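Local coordinates for protein sulfate transporter 4.1, chloroplastic (Arabidopsis thaliana, PDB 7LHV) that cotransports sulfate with protons across a membrane and may take part in regulating sulfate assimilation, at residues I125-A139 with G405-L419. Residues are numbered along the deposited sequence; the frame is centred on the assembly and turned at random.
Sequences IYGLYSSFVPVFVYA and GLSGLITGIIIGCSL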
# COMPACT_ATOMS: atom_id res chain seq x y z
N ILE A 125 33.75 -10.93 -19.60
CA ILE A 125 33.65 -10.05 -20.77
C ILE A 125 32.29 -9.37 -20.82
O ILE A 125 32.18 -8.23 -21.27
CB ILE A 125 33.95 -10.84 -22.06
CG1 ILE A 125 33.97 -9.91 -23.27
CG2 ILE A 125 32.94 -11.96 -22.26
CD1 ILE A 125 35.05 -8.86 -23.20
N TYR A 126 31.24 -10.05 -20.35
CA TYR A 126 29.90 -9.48 -20.43
C TYR A 126 29.73 -8.27 -19.53
O TYR A 126 28.74 -7.55 -19.66
CB TYR A 126 28.86 -10.56 -20.10
CG TYR A 126 28.59 -11.44 -21.29
CD1 TYR A 126 27.61 -11.11 -22.21
CD2 TYR A 126 29.34 -12.58 -21.51
CE1 TYR A 126 27.37 -11.91 -23.31
CE2 TYR A 126 29.11 -13.39 -22.60
CZ TYR A 126 28.12 -13.05 -23.50
OH TYR A 126 27.89 -13.85 -24.59
N GLY A 127 30.66 -8.03 -18.60
CA GLY A 127 30.67 -6.75 -17.91
C GLY A 127 31.04 -5.61 -18.84
O GLY A 127 30.38 -4.57 -18.86
N LEU A 128 32.09 -5.81 -19.65
CA LEU A 128 32.54 -4.75 -20.55
C LEU A 128 31.46 -4.40 -21.56
O LEU A 128 31.22 -3.22 -21.84
CB LEU A 128 33.82 -5.18 -21.26
CG LEU A 128 35.04 -5.37 -20.37
CD1 LEU A 128 36.25 -5.74 -21.21
CD2 LEU A 128 35.32 -4.12 -19.56
N TYR A 129 30.78 -5.41 -22.11
CA TYR A 129 29.62 -5.16 -22.96
C TYR A 129 28.61 -4.29 -22.23
O TYR A 129 28.11 -3.30 -22.78
CB TYR A 129 28.98 -6.48 -23.39
CG TYR A 129 29.86 -7.38 -24.22
CD1 TYR A 129 30.97 -6.89 -24.90
CD2 TYR A 129 29.57 -8.73 -24.34
CE1 TYR A 129 31.76 -7.72 -25.66
CE2 TYR A 129 30.36 -9.57 -25.10
CZ TYR A 129 31.46 -9.06 -25.76
OH TYR A 129 32.25 -9.89 -26.52
N SER A 130 28.33 -4.61 -20.97
CA SER A 130 27.37 -3.85 -20.18
C SER A 130 27.83 -2.43 -19.91
O SER A 130 27.02 -1.62 -19.44
CB SER A 130 27.09 -4.57 -18.86
OG SER A 130 26.07 -3.90 -18.14
N SER A 131 29.10 -2.11 -20.17
CA SER A 131 29.58 -0.75 -20.07
C SER A 131 29.79 -0.09 -21.42
O SER A 131 30.04 1.12 -21.47
CB SER A 131 30.90 -0.70 -19.29
OG SER A 131 30.73 -1.17 -17.96
N PHE A 132 29.72 -0.85 -22.52
CA PHE A 132 30.06 -0.28 -23.82
C PHE A 132 28.88 0.42 -24.46
O PHE A 132 28.88 1.65 -24.62
CB PHE A 132 30.61 -1.37 -24.74
CG PHE A 132 30.95 -0.88 -26.11
CD1 PHE A 132 31.74 0.24 -26.28
CD2 PHE A 132 30.46 -1.53 -27.23
CE1 PHE A 132 32.05 0.69 -27.54
CE2 PHE A 132 30.77 -1.08 -28.49
CZ PHE A 132 31.57 0.03 -28.65
N VAL A 133 27.85 -0.33 -24.82
CA VAL A 133 26.77 0.20 -25.66
C VAL A 133 25.81 1.07 -24.85
O VAL A 133 25.47 2.17 -25.31
CB VAL A 133 26.02 -0.92 -26.39
CG1 VAL A 133 24.76 -0.39 -27.03
CG2 VAL A 133 26.93 -1.55 -27.43
N PRO A 134 25.33 0.65 -23.67
CA PRO A 134 24.41 1.53 -22.93
C PRO A 134 25.00 2.89 -22.62
O PRO A 134 24.28 3.90 -22.70
CB PRO A 134 24.10 0.73 -21.66
CG PRO A 134 25.14 -0.30 -21.58
CD PRO A 134 25.48 -0.64 -22.98
N VAL A 135 26.30 2.97 -22.30
CA VAL A 135 26.90 4.26 -21.98
C VAL A 135 26.76 5.22 -23.15
O VAL A 135 26.23 6.33 -22.99
CB VAL A 135 28.38 4.07 -21.57
CG1 VAL A 135 29.11 5.40 -21.63
CG2 VAL A 135 28.46 3.49 -20.18
N PHE A 136 27.18 4.80 -24.34
CA PHE A 136 26.98 5.63 -25.53
C PHE A 136 25.52 6.00 -25.70
O PHE A 136 25.20 7.11 -26.13
CB PHE A 136 27.49 4.93 -26.79
CG PHE A 136 28.98 4.91 -26.92
CD1 PHE A 136 29.75 4.05 -26.17
CD2 PHE A 136 29.61 5.76 -27.82
CE1 PHE A 136 31.12 4.03 -26.31
CE2 PHE A 136 30.98 5.75 -27.95
CZ PHE A 136 31.73 4.88 -27.20
N VAL A 137 24.61 5.08 -25.38
CA VAL A 137 23.20 5.41 -25.48
C VAL A 137 22.82 6.41 -24.40
O VAL A 137 22.14 7.41 -24.67
CB VAL A 137 22.34 4.13 -25.41
CG1 VAL A 137 20.88 4.50 -25.44
CG2 VAL A 137 22.68 3.23 -26.57
N TYR A 138 23.28 6.19 -23.16
CA TYR A 138 22.86 7.06 -22.07
C TYR A 138 23.32 8.49 -22.31
O TYR A 138 22.55 9.43 -22.12
CB TYR A 138 23.38 6.54 -20.74
CG TYR A 138 22.89 7.35 -19.57
CD1 TYR A 138 21.62 7.16 -19.06
CD2 TYR A 138 23.69 8.32 -18.99
CE1 TYR A 138 21.17 7.89 -17.99
CE2 TYR A 138 23.24 9.07 -17.92
CZ TYR A 138 21.98 8.85 -17.43
OH TYR A 138 21.52 9.59 -16.36
N ALA A 139 24.56 8.66 -22.76
CA ALA A 139 25.08 9.99 -23.03
C ALA A 139 24.24 10.73 -24.06
O ALA A 139 24.29 11.96 -24.12
CB ALA A 139 26.53 9.91 -23.49
N GLY A 405 27.74 15.49 -20.25
CA GLY A 405 27.66 14.06 -20.47
C GLY A 405 28.75 13.49 -21.34
O GLY A 405 28.82 12.27 -21.51
N LEU A 406 29.60 14.35 -21.91
CA LEU A 406 30.72 13.86 -22.71
C LEU A 406 31.64 12.96 -21.89
O LEU A 406 32.23 12.03 -22.44
CB LEU A 406 31.51 15.04 -23.28
CG LEU A 406 32.51 14.73 -24.39
CD1 LEU A 406 31.79 14.28 -25.65
CD2 LEU A 406 33.38 15.94 -24.68
N SER A 407 31.75 13.22 -20.59
CA SER A 407 32.54 12.34 -19.72
C SER A 407 32.06 10.90 -19.81
O SER A 407 32.87 9.97 -19.67
CB SER A 407 32.47 12.83 -18.28
OG SER A 407 32.82 14.20 -18.19
N GLY A 408 30.76 10.69 -20.03
CA GLY A 408 30.29 9.34 -20.28
C GLY A 408 30.83 8.78 -21.58
O GLY A 408 31.40 7.69 -21.60
N LEU A 409 30.70 9.54 -22.67
CA LEU A 409 31.13 9.05 -23.98
C LEU A 409 32.59 8.63 -23.95
O LEU A 409 32.93 7.52 -24.35
CB LEU A 409 30.91 10.13 -25.04
CG LEU A 409 29.50 10.29 -25.61
CD1 LEU A 409 29.47 11.44 -26.60
CD2 LEU A 409 29.05 9.00 -26.27
N ILE A 410 33.46 9.50 -23.43
CA ILE A 410 34.87 9.17 -23.33
C ILE A 410 35.05 7.87 -22.56
O ILE A 410 35.77 6.97 -23.00
CB ILE A 410 35.65 10.33 -22.67
CG1 ILE A 410 35.44 11.62 -23.45
CG2 ILE A 410 37.12 9.98 -22.57
CD1 ILE A 410 36.12 11.63 -24.80
N THR A 411 34.35 7.74 -21.43
CA THR A 411 34.41 6.49 -20.67
C THR A 411 34.07 5.31 -21.56
O THR A 411 34.83 4.35 -21.65
CB THR A 411 33.45 6.56 -19.48
OG1 THR A 411 33.98 7.44 -18.48
CG2 THR A 411 33.26 5.18 -18.88
N GLY A 412 32.95 5.41 -22.29
CA GLY A 412 32.58 4.34 -23.19
C GLY A 412 33.67 4.06 -24.21
O GLY A 412 33.99 2.90 -24.49
N ILE A 413 34.27 5.12 -24.75
CA ILE A 413 35.35 4.94 -25.72
C ILE A 413 36.46 4.11 -25.10
O ILE A 413 36.97 3.16 -25.72
CB ILE A 413 35.87 6.30 -26.22
CG1 ILE A 413 34.80 6.99 -27.08
CG2 ILE A 413 37.15 6.13 -27.00
CD1 ILE A 413 35.08 8.45 -27.34
N ILE A 414 36.82 4.41 -23.85
CA ILE A 414 37.84 3.62 -23.16
C ILE A 414 37.45 2.15 -23.17
O ILE A 414 38.25 1.28 -23.55
CB ILE A 414 38.06 4.15 -21.73
CG1 ILE A 414 38.53 5.60 -21.76
CG2 ILE A 414 39.07 3.28 -21.00
CD1 ILE A 414 39.75 5.84 -22.61
N ILE A 415 36.20 1.87 -22.81
CA ILE A 415 35.72 0.49 -22.82
C ILE A 415 35.93 -0.11 -24.20
O ILE A 415 36.50 -1.20 -24.35
CB ILE A 415 34.25 0.43 -22.40
CG1 ILE A 415 34.05 1.13 -21.06
CG2 ILE A 415 33.79 -1.01 -22.30
CD1 ILE A 415 34.73 0.45 -19.91
N GLY A 416 35.53 0.62 -25.24
CA GLY A 416 35.71 0.12 -26.59
C GLY A 416 37.16 -0.22 -26.88
O GLY A 416 37.46 -1.28 -27.43
N CYS A 417 38.08 0.65 -26.44
CA CYS A 417 39.49 0.39 -26.65
C CYS A 417 39.88 -0.95 -26.03
O CYS A 417 40.54 -1.78 -26.67
CB CYS A 417 40.33 1.52 -26.06
SG CYS A 417 40.17 3.09 -26.94
N SER A 418 39.43 -1.19 -24.79
CA SER A 418 39.68 -2.49 -24.17
C SER A 418 39.15 -3.61 -25.05
O SER A 418 39.90 -4.53 -25.42
CB SER A 418 39.05 -2.54 -22.79
OG SER A 418 39.59 -1.54 -21.94
N LEU A 419 37.90 -3.49 -25.49
CA LEU A 419 37.28 -4.54 -26.28
C LEU A 419 38.00 -4.75 -27.60
O LEU A 419 37.79 -5.78 -28.25
CB LEU A 419 35.81 -4.21 -26.53
CG LEU A 419 34.88 -4.29 -25.33
CD1 LEU A 419 33.54 -3.65 -25.64
CD2 LEU A 419 34.69 -5.72 -24.90
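Gly412 O accepts the helical bond from Gly416 N at 2.9 Å and also lies at the edge of the Phe132 ring, in its plane, 3.9 Å from Phe132 CD1. That ring is a knob set among Gly412, Ile415, Gly416 and Leu419. Phe132 CG stands anti to the backbone N (chi1 178°), which carries Phe132 CE1 to 3.8 Å from Gly416 CA. Leu419 returns the fit as a knob among Ile125, Leu128, Tyr129 and Phe132. Leu419 CD1 packs on Phe132 CB, and Leu419 CD2 reaches Ile125 CD1 and Tyr129 CE1, each at 3.6 Å. Further along, Phe136 brings CE1 and CZ up to the backbone of Gly412 and Ile413. Leu409 CD2 comes 3.6 Å from Phe136 CD2, the two side chains crossing at about a right angle. An alanine in place of Phe136 would probably leave Leu409 and Ile413 without their aromatic partner and open a gap beside Gly412. Val135 CG1 packs on the backbone of Gly408. Ala139 CB meets Leu409 CG at 3.7 Å. Helix 91-119 touches Ser131, Thr411 and Ile415. Helix 125-139 is kinked around Pro134. The axes run roughly antiparallel, at 144°, and approach to 8.4 Å. Gly408, Gly412 and Gly416, spaced four apart as in a GxxxG pattern, present a glycine surface to valine and phenylalanine side chains of the other membrane helix, within the transmembrane domain of an SLC26/SulP transporter.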